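Local coordinates for protein tRNA (cytosine(38)-C(5))-methyltransferase (Schizosaccharomyces pombe, PDB 6FDF) that methylates carbon 5 of cytosine 38 in the anticodon loop of tRNA(Asp), using S-adenosyl-L-methionine as methyl donor, at residues 25-29 and 30-34; 59-63 and 64-68; 318-321 and 322-326; 327-330 and 331-334. All blocks are in the same frame, centred on the assembly; numbering follows the deposited sequence. Where two conformers were deposited one is given.

Contact 1 (25-29 and 30-34). With GOL (glycerol), chain G.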
loop_
_atom_site.group_PDB
_atom_site.type_symbol
_atom_site.label_atom_id
_atom_site.label_comp_id
_atom_site.label_asym_id
_atom_site.label_seq_id
_atom_site.Cartn_x
_atom_site.Cartn_y
_atom_site.Cartn_z
ATOM N N TYR A 25 6.628 -7.244 4.790
ATOM C CA TYR A 25 5.620 -8.244 5.120
ATOM C C TYR A 25 5.272 -9.090 3.904
ATOM O O TYR A 25 5.054 -10.302 4.023
ATOM C CB TYR A 25 4.360 -7.582 5.672
ATOM C CG TYR A 25 4.467 -7.124 7.110
ATOM C CD1 TYR A 25 4.648 -8.036 8.139
ATOM C CD2 TYR A 25 4.324 -5.780 7.442
ATOM C CE1 TYR A 25 4.721 -7.622 9.460
ATOM C CE2 TYR A 25 4.393 -5.359 8.763
ATOM C CZ TYR A 25 4.593 -6.283 9.763
ATOM O OH TYR A 25 4.671 -5.866 11.072
ATOM N N ALA A 26 5.222 -8.467 2.721
ATOM C CA ALA A 26 4.913 -9.211 1.503
ATOM C C ALA A 26 6.045 -10.160 1.136
ATOM O O ALA A 26 5.797 -11.277 0.665
ATOM C CB ALA A 26 4.630 -8.240 0.355
ATOM N N LEU A 27 7.296 -9.736 1.357
ATOM C CA LEU A 27 8.430 -10.631 1.149
ATOM C C LEU A 27 8.355 -11.832 2.082
ATOM O O LEU A 27 8.682 -12.958 1.688
ATOM C CB LEU A 27 9.744 -9.871 1.353
ATOM C CG LEU A 27 10.140 -8.921 0.217
ATOM C CD1 LEU A 27 11.144 -7.895 0.723
ATOM C CD2 LEU A 27 10.723 -9.692 -0.962
ATOM N N ASN A 28 7.926 -11.609 3.328
ATOM C CA ASN A 28 7.771 -12.710 4.274
ATOM C C ASN A 28 6.739 -13.711 3.771
ATOM O O ASN A 28 6.954 -14.925 3.831
ATOM C CB ASN A 28 7.357 -12.183 5.649
ATOM C CG ASN A 28 8.451 -11.380 6.336
ATOM O OD1 ASN A 28 9.618 -11.410 5.938
ATOM N ND2 ASN A 28 8.071 -10.654 7.384
ATOM N N LEU A 29 5.596 -13.207 3.293
ATOM C CA LEU A 29 4.538 -14.074 2.781
ATOM C C LEU A 29 5.004 -14.870 1.572
ATOM O O LEU A 29 4.621 -16.034 1.399
ATOM C CB LEU A 29 3.323 -13.234 2.397
ATOM C CG LEU A 29 2.149 -13.075 3.353
ATOM C CD1 LEU A 29 1.107 -12.190 2.693
ATOM C CD2 LEU A 29 1.555 -14.418 3.719
ATOM N N ALA A 30 5.815 -14.257 0.713
ATOM C CA ALA A 30 6.284 -14.935 -0.487
ATOM C C ALA A 30 7.382 -15.942 -0.195
ATOM O O ALA A 30 7.863 -16.600 -1.125
ATOM C CB ALA A 30 6.775 -13.906 -1.509
ATOM N N ASN A 31 7.777 -16.081 1.072
ATOM C CA ASN A 31 8.840 -16.997 1.478
ATOM C C ASN A 31 10.130 -16.721 0.717
ATOM O O ASN A 31 10.852 -17.639 0.323
ATOM C CB ASN A 31 8.399 -18.454 1.332
ATOM C CG ASN A 31 7.242 -18.772 2.229
ATOM O OD1 ASN A 31 6.209 -19.287 1.795
ATOM N ND2 ASN A 31 7.387 -18.413 3.495
ATOM N N ILE A 32 10.420 -15.438 0.520
ATOM C CA ILE A 32 11.665 -15.009 -0.107
ATOM C C ILE A 32 12.744 -15.009 0.968
ATOM O O ILE A 32 12.584 -14.338 1.999
ATOM C CB ILE A 32 11.523 -13.622 -0.756
ATOM C CG1 ILE A 32 10.349 -13.607 -1.736
ATOM C CG2 ILE A 32 12.810 -13.220 -1.454
ATOM C CD1 ILE A 32 10.366 -14.749 -2.742
ATOM N N PRO A 33 13.837 -15.744 0.787
ATOM C CA PRO A 33 14.971 -15.605 1.709
ATOM C C PRO A 33 15.646 -14.261 1.514
ATOM O O PRO A 33 16.657 -14.159 0.813
ATOM C CB PRO A 33 15.887 -16.769 1.320
ATOM C CG PRO A 33 15.567 -17.024 -0.120
ATOM C CD PRO A 33 14.098 -16.731 -0.275
ATOM N N ALA A 34 15.095 -13.222 2.133
ATOM C CA ALA A 34 15.447 -11.847 1.817
ATOM C C ALA A 34 16.055 -11.186 3.041
ATOM O O ALA A 34 15.536 -11.319 4.153
ATOM C CB ALA A 34 14.225 -11.057 1.342
HETATM C C1 GOL G . 0.128 -17.575 3.389
HETATM O O1 GOL G . -0.983 -17.288 2.593
HETATM C C2 GOL G . 1.046 -18.551 2.602
HETATM O O2 GOL G . 0.703 -18.638 1.259
HETATM C C3 GOL G . 2.482 -18.014 2.832
HETATM O O3 GOL G . 3.303 -18.567 1.849
HETATM O O HOH W 1 11.437 -11.810 4.011
#
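L27 and I32 make the tight, apolar part of this local contact, where the chain leaves helix 22-29. The L27 side chain slants across that of I32, with CD2 of L27 4.0 Å from CG1 of I32. CG of L27 lies beside its own backbone N (chi1 -75°), and CD2 also turns toward the methyl of A34, a looser touch. Their backbones also join: I32 N donates to L27 O at 3.2 Å, nearly in line with the carbonyl. With positive phi at N31, this bond and that of N31 N to N28 O together close the helix in a Schellman motif. A30 N completes the last turn by bonding to A26 O. The other side is wet. A water donates to OD1 of N28 at 2.7 Å and only weakly to I32 O. A glycerol, probably from the crystallisation liquor, brings O3 within 2.9 Å of L29 O and 3.0 Å of N31 OD1; its one proton may serve either. P33 then centres an inverse gamma turn that leads into strand 34-41. L27 and A34 pack on V13 of strand 11-16, while A26, L29, A30 and I32 lean on helix 318-328.

Contact 2 (59-63 and 64-68); sequences KHMDI and STLTA. With SAH (S-adenosyl-L-homocysteine), chain E.
D62 and S64 are brought together by two torsions: CG of D62 is trans to its own N (chi1 179°), and OG of S64 sits between its N and carbonyl carbon (chi1 76°). The D62 carboxylate thus lies over the start of the 3-10 turn. S64 N donates to D62 OD1 at 3.0 Å, and S64 OG donates to D62 OD2 at 2.8 Å. Both donors stand above the carboxylate plane. The D62 carbonyl is gripped twice by T65. T65 OG1 reaches D62 O in the carbonyl plane at 2.8 Å, while T65 N comes from above that plane. L66 N bonds to I63 O and closes the next turn. Apart from these polar groups, SD of M61 meets CD2 of L66 at 3.5 Å, the two side chains crossing at about a right angle. I63 and L66 lie side by side, pointing the same way, and pack on I40 of strand 34-41. The turn follows edge strand 58-60, precedes helix 68-74 and reads the adenine of S-adenosyl-L-homocysteine. Adenine N6 donates to D62 OD1 at 2.9 Å, and I63 N donates to adenine N1 at 2.9 Å in an almost straight bond (179°). The side chain of I63 packs beside adenine C2. Replacing D62 by alanine would probably leave adenine N6 without this acceptor and S64 OG free to turn. The donor and acceptor pattern matches the N1 and amino group of adenine, and the S64 bonds would probably steady the carboxylate charge beside the amino group.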
loop_
_atom_site.group_PDB
_atom_site.type_symbol
_atom_site.label_atom_id
_atom_site.label_comp_id
_atom_site.label_asym_id
_atom_site.label_seq_id
_atom_site.Cartn_x
_atom_site.Cartn_y
_atom_site.Cartn_z
ATOM N N LYS A 59 15.990 3.634 8.210
ATOM C CA LYS A 59 16.813 4.817 8.415
ATOM C C LYS A 59 16.136 6.067 7.874
ATOM O O LYS A 59 15.476 6.033 6.828
ATOM C CB LYS A 59 18.175 4.650 7.724
ATOM C CG LYS A 59 19.190 3.831 8.501
ATOM C CD LYS A 59 19.894 4.672 9.558
ATOM C CE LYS A 59 20.414 3.812 10.700
ATOM N NZ LYS A 59 19.941 4.306 12.022
ATOM N N HIS A 60 16.290 7.162 8.614
ATOM C CA HIS A 60 15.746 8.458 8.229
ATOM C C HIS A 60 16.650 9.071 7.167
ATOM O O HIS A 60 17.788 9.456 7.459
ATOM C CB HIS A 60 15.634 9.375 9.443
ATOM C CG HIS A 60 14.958 10.676 9.150
ATOM N ND1 HIS A 60 15.597 11.721 8.516
ATOM C CD2 HIS A 60 13.694 11.100 9.389
ATOM C CE1 HIS A 60 14.760 12.735 8.388
ATOM N NE2 HIS A 60 13.598 12.383 8.908
ATOM N N MET A 61 16.148 9.188 5.943
ATOM C CA MET A 61 16.950 9.750 4.867
ATOM C C MET A 61 16.030 10.233 3.755
ATOM O O MET A 61 15.042 9.572 3.432
ATOM C CB MET A 61 17.946 8.711 4.342
ATOM C CG MET A 61 18.668 9.095 3.074
ATOM S SD MET A 61 20.145 8.095 2.819
ATOM C CE MET A 61 19.872 6.731 3.954
ATOM N N ASP A 62 16.363 11.391 3.188
ATOM C CA ASP A 62 15.638 11.945 2.048
ATOM C C ASP A 62 16.120 11.232 0.790
ATOM O O ASP A 62 17.277 11.388 0.385
ATOM C CB ASP A 62 15.870 13.453 1.967
ATOM C CG ASP A 62 15.166 14.106 0.787
ATOM O OD1 ASP A 62 14.449 13.418 0.027
ATOM O OD2 ASP A 62 15.341 15.331 0.618
ATOM N N ILE A 63 15.230 10.462 0.158
ATOM C CA ILE A 63 15.601 9.679 -1.017
ATOM C C ILE A 63 16.102 10.561 -2.153
ATOM O O ILE A 63 16.888 10.108 -2.992
ATOM C CB ILE A 63 14.393 8.802 -1.416
ATOM C CG1 ILE A 63 14.273 7.644 -0.422
ATOM C CG2 ILE A 63 14.496 8.279 -2.854
ATOM C CD1 ILE A 63 12.976 6.874 -0.494
ATOM N N SER A 64 15.716 11.836 -2.171
ATOM C CA SER A 64 16.226 12.735 -3.197
ATOM C C SER A 64 17.706 13.058 -3.028
ATOM O O SER A 64 18.309 13.607 -3.958
ATOM C CB SER A 64 15.432 14.035 -3.191
ATOM O OG SER A 64 15.830 14.838 -2.092
ATOM N N THR A 65 18.312 12.724 -1.886
ATOM C CA THR A 65 19.729 12.971 -1.662
ATOM C C THR A 65 20.587 11.732 -1.861
ATOM O O THR A 65 21.813 11.823 -1.736
ATOM C CB THR A 65 19.972 13.536 -0.253
ATOM O OG1 THR A 65 19.773 12.504 0.726
ATOM C CG2 THR A 65 19.032 14.696 0.032
ATOM N N LEU A 66 19.980 10.586 -2.171
ATOM C CA LEU A 66 20.756 9.378 -2.399
ATOM C C LEU A 66 21.645 9.539 -3.625
ATOM O O LEU A 66 21.238 10.104 -4.642
ATOM C CB LEU A 66 19.818 8.181 -2.584
ATOM C CG LEU A 66 19.195 7.596 -1.318
ATOM C CD1 LEU A 66 18.085 6.610 -1.689
ATOM C CD2 LEU A 66 20.261 6.917 -0.478
ATOM N N THR A 67 22.869 9.036 -3.522
ATOM C CA THR A 67 23.841 9.058 -4.604
ATOM C C THR A 67 24.130 7.645 -5.083
ATOM O O THR A 67 23.749 6.655 -4.456
ATOM C CB THR A 67 25.151 9.696 -4.144
ATOM O OG1 THR A 67 25.736 8.850 -3.146
ATOM C CG2 THR A 67 24.898 11.081 -3.566
ATOM N N ALA A 68 24.853 7.560 -6.201
ATOM C CA ALA A 68 25.226 6.250 -6.721
ATOM C C ALA A 68 26.116 5.507 -5.737
ATOM O O ALA A 68 26.016 4.282 -5.609
ATOM C CB ALA A 68 25.923 6.395 -8.072
HETATM N N SAH E . 4.941 1.441 1.009
HETATM C CA SAH E . 4.961 1.837 2.400
HETATM C CB SAH E . 4.463 3.272 2.587
HETATM C CG SAH E . 4.689 4.114 1.333
HETATM S SD SAH E . 3.824 5.654 1.379
HETATM C C SAH E . 4.149 0.879 3.214
HETATM O O SAH E . 3.664 -0.120 2.640
HETATM O OXT SAH E . 4.011 1.124 4.432
HETATM C "C5'" SAH E . 5.177 6.634 0.830
HETATM C "C4'" SAH E . 6.214 6.736 1.949
HETATM O "O4'" SAH E . 7.354 7.379 1.409
HETATM C "C3'" SAH E . 5.738 7.551 3.151
HETATM O "O3'" SAH E . 5.951 6.813 4.354
HETATM C "C2'" SAH E . 6.658 8.775 3.168
HETATM O "O2'" SAH E . 7.051 9.135 4.497
HETATM C "C1'" SAH E . 7.859 8.297 2.361
HETATM N N9 SAH E . 8.538 9.358 1.587
HETATM C C8 SAH E . 7.969 10.294 0.801
HETATM N N7 SAH E . 8.914 11.092 0.249
HETATM C C5 SAH E . 10.120 10.673 0.678
HETATM C C6 SAH E . 11.528 11.072 0.478
HETATM N N6 SAH E . 11.845 12.115 -0.320
HETATM N N1 SAH E . 12.474 10.351 1.125
HETATM C C2 SAH E . 12.168 9.310 1.920
HETATM N N3 SAH E . 10.910 8.893 2.147
HETATM C C4 SAH E . 9.861 9.532 1.567
#

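Contact 3 (318-321 and 322-326)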
loop_
_atom_site.group_PDB
_atom_site.type_symbol
_atom_site.label_atom_id
_atom_site.label_comp_id
_atom_site.label_asym_id
_atom_site.label_seq_id
_atom_site.Cartn_x
_atom_site.Cartn_y
_atom_site.Cartn_z
ATOM N N VAL A 318 -0.637 -6.007 1.277
ATOM C CA VAL A 318 0.456 -6.957 1.474
ATOM C C VAL A 318 0.210 -8.246 0.699
ATOM O O VAL A 318 1.149 -8.857 0.167
ATOM C CB VAL A 318 0.628 -7.226 2.981
ATOM C CG1 VAL A 318 1.621 -8.357 3.225
ATOM C CG2 VAL A 318 1.070 -5.953 3.699
ATOM N N LYS A 319 -1.050 -8.690 0.639
ATOM C CA LYS A 319 -1.387 -9.916 -0.083
ATOM C C LYS A 319 -1.104 -9.778 -1.574
ATOM O O LYS A 319 -0.406 -10.613 -2.162
ATOM C CB LYS A 319 -2.856 -10.275 0.151
ATOM C CG LYS A 319 -3.084 -11.328 1.217
ATOM C CD LYS A 319 -2.518 -12.675 0.789
ATOM C CE LYS A 319 -2.568 -13.677 1.927
ATOM N NZ LYS A 319 -1.748 -14.876 1.628
ATOM N N VAL A 320 -1.657 -8.740 -2.208
ATOM C CA VAL A 320 -1.438 -8.531 -3.643
ATOM C C VAL A 320 0.052 -8.450 -3.962
ATOM O O VAL A 320 0.539 -9.086 -4.904
ATOM C CB VAL A 320 -2.188 -7.278 -4.130
ATOM C CG1 VAL A 320 -1.912 -7.037 -5.612
ATOM C CG2 VAL A 320 -3.701 -7.435 -3.903
ATOM N N VAL A 321 0.806 -7.683 -3.171
ATOM C CA VAL A 321 2.229 -7.543 -3.464
ATOM C C VAL A 321 2.982 -8.850 -3.231
ATOM O O VAL A 321 3.970 -9.131 -3.927
ATOM C CB VAL A 321 2.805 -6.374 -2.645
ATOM C CG1 VAL A 321 4.311 -6.279 -2.812
ATOM C CG2 VAL A 321 2.149 -5.084 -3.103
ATOM N N SER A 322 2.546 -9.675 -2.268
ATOM C CA SER A 322 3.198 -10.972 -2.080
ATOM C C SER A 322 3.112 -11.817 -3.349
ATOM O O SER A 322 4.071 -12.507 -3.716
ATOM C CB SER A 322 2.583 -11.729 -0.898
ATOM O OG SER A 322 1.307 -12.281 -1.205
ATOM N N TYR A 323 1.972 -11.761 -4.040
ATOM C CA TYR A 323 1.837 -12.478 -5.305
ATOM C C TYR A 323 2.751 -11.896 -6.379
ATOM O O TYR A 323 3.382 -12.644 -7.135
ATOM C CB TYR A 323 0.388 -12.438 -5.788
ATOM C CG TYR A 323 -0.648 -13.019 -4.862
ATOM C CD1 TYR A 323 -0.373 -14.126 -4.072
ATOM C CD2 TYR A 323 -1.914 -12.457 -4.788
ATOM C CE1 TYR A 323 -1.345 -14.663 -3.234
ATOM C CE2 TYR A 323 -2.882 -12.976 -3.954
ATOM C CZ TYR A 323 -2.595 -14.075 -3.178
ATOM O OH TYR A 323 -3.572 -14.585 -2.351
ATOM N N LEU A 324 2.805 -10.564 -6.489
ATOM C CA LEU A 324 3.652 -9.943 -7.505
ATOM C C LEU A 324 5.127 -10.201 -7.231
ATOM O O LEU A 324 5.912 -10.394 -8.167
ATOM C CB LEU A 324 3.382 -8.440 -7.570
ATOM C CG LEU A 324 2.002 -8.066 -8.112
ATOM C CD1 LEU A 324 1.654 -6.659 -7.706
ATOM C CD2 LEU A 324 1.931 -8.234 -9.629
ATOM N N ILE A 325 5.526 -10.200 -5.957
ATOM C CA ILE A 325 6.913 -10.516 -5.620
ATOM C C ILE A 325 7.254 -11.933 -6.062
ATOM O O ILE A 325 8.324 -12.181 -6.628
ATOM C CB ILE A 325 7.158 -10.310 -4.114
ATOM C CG1 ILE A 325 7.278 -8.819 -3.801
ATOM C CG2 ILE A 325 8.417 -11.048 -3.657
ATOM C CD1 ILE A 325 7.305 -8.513 -2.316
ATOM N N SER A 326 6.356 -12.886 -5.792
ATOM C CA SER A 326 6.564 -14.266 -6.221
ATOM C C SER A 326 6.764 -14.352 -7.729
ATOM O O SER A 326 7.670 -15.043 -8.213
ATOM C CB SER A 326 5.373 -15.122 -5.797
ATOM O OG SER A 326 5.269 -15.172 -4.388
HETATM O O HOH W 2 0.522 -14.760 0.025
#
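S322 OG donates to K319 O at 2.6 Å, one turn back along the helix. K319 O also accepts from Y323 N at 3.2 Å. S322 OG accepts in turn from a water at 2.9 Å, and in one of two conformers of K319 that water accepts from NZ. S322 O also accepts two hydrogen bonds: S326 OG and S326 N reach it from opposite faces of its plane, OG at 3.0 Å. The other turns are closed by S322 N to V318 O, L324 N to V320 O and I325 N to V321 O. Y323 holds CG beside its own N (chi1 -59°), which swings the ring back so that one face lies over K319 O, offset toward the rim. In the same K319 conformer, Y323 OH comes 3.8 Å from CD of K319. Were Y323 a serine, the face over K319 O would be gone and the K319 chain would probably be freer to move. CG1 of V321 meets CD1 of I325 at 3.8 Å, and V320 runs alongside L324. This largely buried helix, with serines bonding back to its own carbonyls, packs between helix 22-29 and strands 121-127 and 168-175 of the Rossmann-like methyltransferase sheet.

Contact 4 (327-330 and 331-334)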
loop_
_atom_site.group_PDB
_atom_site.type_symbol
_atom_site.label_atom_id
_atom_site.label_comp_id
_atom_site.label_asym_id
_atom_site.label_seq_id
_atom_site.Cartn_x
_atom_site.Cartn_y
_atom_site.Cartn_z
ATOM N N LEU A 327 5.912 -13.662 -8.487
ATOM C CA LEU A 327 6.062 -13.616 -9.939
ATOM C C LEU A 327 7.390 -12.984 -10.336
ATOM O O LEU A 327 8.133 -13.530 -11.157
ATOM C CB LEU A 327 4.901 -12.842 -10.557
ATOM C CG LEU A 327 4.964 -12.669 -12.073
ATOM C CD1 LEU A 327 4.905 -14.031 -12.756
ATOM C CD2 LEU A 327 3.839 -11.773 -12.553
ATOM N N LEU A 328 7.699 -11.823 -9.759
ATOM C CA LEU A 328 8.890 -11.078 -10.159
ATOM C C LEU A 328 10.158 -11.912 -10.014
ATOM O O LEU A 328 11.016 -11.911 -10.906
ATOM C CB LEU A 328 8.991 -9.802 -9.323
ATOM C CG LEU A 328 10.175 -8.868 -9.567
ATOM C CD1 LEU A 328 10.198 -8.387 -11.008
ATOM C CD2 LEU A 328 10.127 -7.678 -8.593
ATOM N N LEU A 329 10.297 -12.622 -8.898
ATOM C CA LEU A 329 11.550 -13.278 -8.552
ATOM C C LEU A 329 11.636 -14.728 -9.025
ATOM O O LEU A 329 12.551 -15.440 -8.601
ATOM C CB LEU A 329 11.764 -13.221 -7.037
ATOM C CG LEU A 329 11.767 -11.817 -6.433
ATOM C CD1 LEU A 329 11.846 -11.912 -4.923
ATOM C CD2 LEU A 329 12.923 -11.004 -6.999
ATOM N N GLU A 330 10.715 -15.185 -9.876
ATOM C CA GLU A 330 10.778 -16.564 -10.365
ATOM C C GLU A 330 12.124 -16.955 -10.974
ATOM O O GLU A 330 12.576 -18.082 -10.706
ATOM C CB GLU A 330 9.646 -16.833 -11.371
ATOM C CG GLU A 330 8.275 -16.872 -10.714
ATOM C CD GLU A 330 7.178 -17.369 -11.633
ATOM O OE1 GLU A 330 7.371 -17.380 -12.865
ATOM O OE2 GLU A 330 6.112 -17.753 -11.112
ATOM N N PRO A 331 12.799 -16.127 -11.787
ATOM C CA PRO A 331 14.078 -16.571 -12.371
ATOM C C PRO A 331 15.160 -16.861 -11.343
ATOM O O PRO A 331 16.210 -17.400 -11.721
ATOM C CB PRO A 331 14.484 -15.398 -13.277
ATOM C CG PRO A 331 13.203 -14.712 -13.592
ATOM C CD PRO A 331 12.406 -14.810 -12.325
ATOM N N LEU A 332 14.947 -16.524 -10.069
ATOM C CA LEU A 332 15.936 -16.815 -9.041
ATOM C C LEU A 332 15.857 -18.256 -8.555
ATOM O O LEU A 332 16.779 -18.711 -7.870
ATOM C CB LEU A 332 15.769 -15.859 -7.858
ATOM C CG LEU A 332 16.164 -14.410 -8.144
ATOM C CD1 LEU A 332 15.847 -13.516 -6.957
ATOM C CD2 LEU A 332 17.644 -14.338 -8.492
ATOM N N ASN A 333 14.786 -18.969 -8.901
ATOM C CA ASN A 333 14.641 -20.403 -8.648
ATOM C C ASN A 333 14.843 -20.733 -7.169
ATOM O O ASN A 333 15.726 -21.500 -6.784
ATOM C CB ASN A 333 15.600 -21.207 -9.528
ATOM C CG ASN A 333 14.925 -21.762 -10.769
ATOM O OD1 ASN A 333 13.969 -21.180 -11.284
ATOM N ND2 ASN A 333 15.419 -22.894 -11.253
ATOM N N PHE A 334 13.991 -20.140 -6.339
ATOM C CA PHE A 334 14.010 -20.411 -4.908
ATOM C C PHE A 334 13.171 -21.644 -4.584
ATOM O O PHE A 334 12.491 -21.693 -3.560
ATOM C CB PHE A 334 13.500 -19.203 -4.119
ATOM C CG PHE A 334 14.435 -18.026 -4.139
ATOM C CD1 PHE A 334 15.800 -18.211 -4.292
ATOM C CD2 PHE A 334 13.949 -16.736 -4.003
ATOM C CE1 PHE A 334 16.664 -17.130 -4.310
ATOM C CE2 PHE A 334 14.808 -15.652 -4.019
ATOM C CZ PHE A 334 16.166 -15.849 -4.173
HETATM O O HOH W 3 12.113 -17.776 -7.158
#
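L329 and L332 lean together at a slant, with CD2 of L329 3.9 Å from CD1 of L332. CG of L332 lies beside its backbone N (chi1 -70°), and from there CD1 reaches both CD2 and CB of L329. The F334 ring lies with one face over CB of L332, offset toward the rim. CB of L332 further rests against L329 O at 3.3 Å. The backbone here is a short 3-10 turn following helix 318-328, at the C-terminal end of the methyltransferase chain. L332 N donates to L329 O, and N333 N donates to E330 O at 3.0 Å. Each donor stands above the plane of its carbonyl. P331 has no N-H to give, and its CD comes 3.5 Å from L328 O. A water spans the turn, donating to L329 O at 2.8 Å and accepting from F334 N. On the outer side, the E330 chain runs extended beyond CG and touches R174 of strand 168-175. R174 also donates to the carbonyls of L327 and L328, at the end of the helix. L329 and L332 both rest on L11 and Y121, from strands 11-16 and 121-127, and the F334 ring reaches P33.

Overall arrangement
Contacts 1, 3 and 4 gather on the same side of the chain's centre, while contact 2 stands apart, its centre about 25 to 28 Å from theirs. Contacts 3 and 4 share helix 318-328: the first is buried in its body, the second partly buried at its end. Contacts 1 and 2 are also partly buried. Contact 1 ends helix 22-29 and touches both, through A26, L29 and A30 against 318-326 and through I32 and P33 against L329 and F334. These three rely on apolar packing and main-chain bonds of helix or 3-10 turn, each with a bridging water. Contact 2, running off the end of edge strand 58-60, uses a carboxylate and hydroxyls, and it alone bonds the cofactor product.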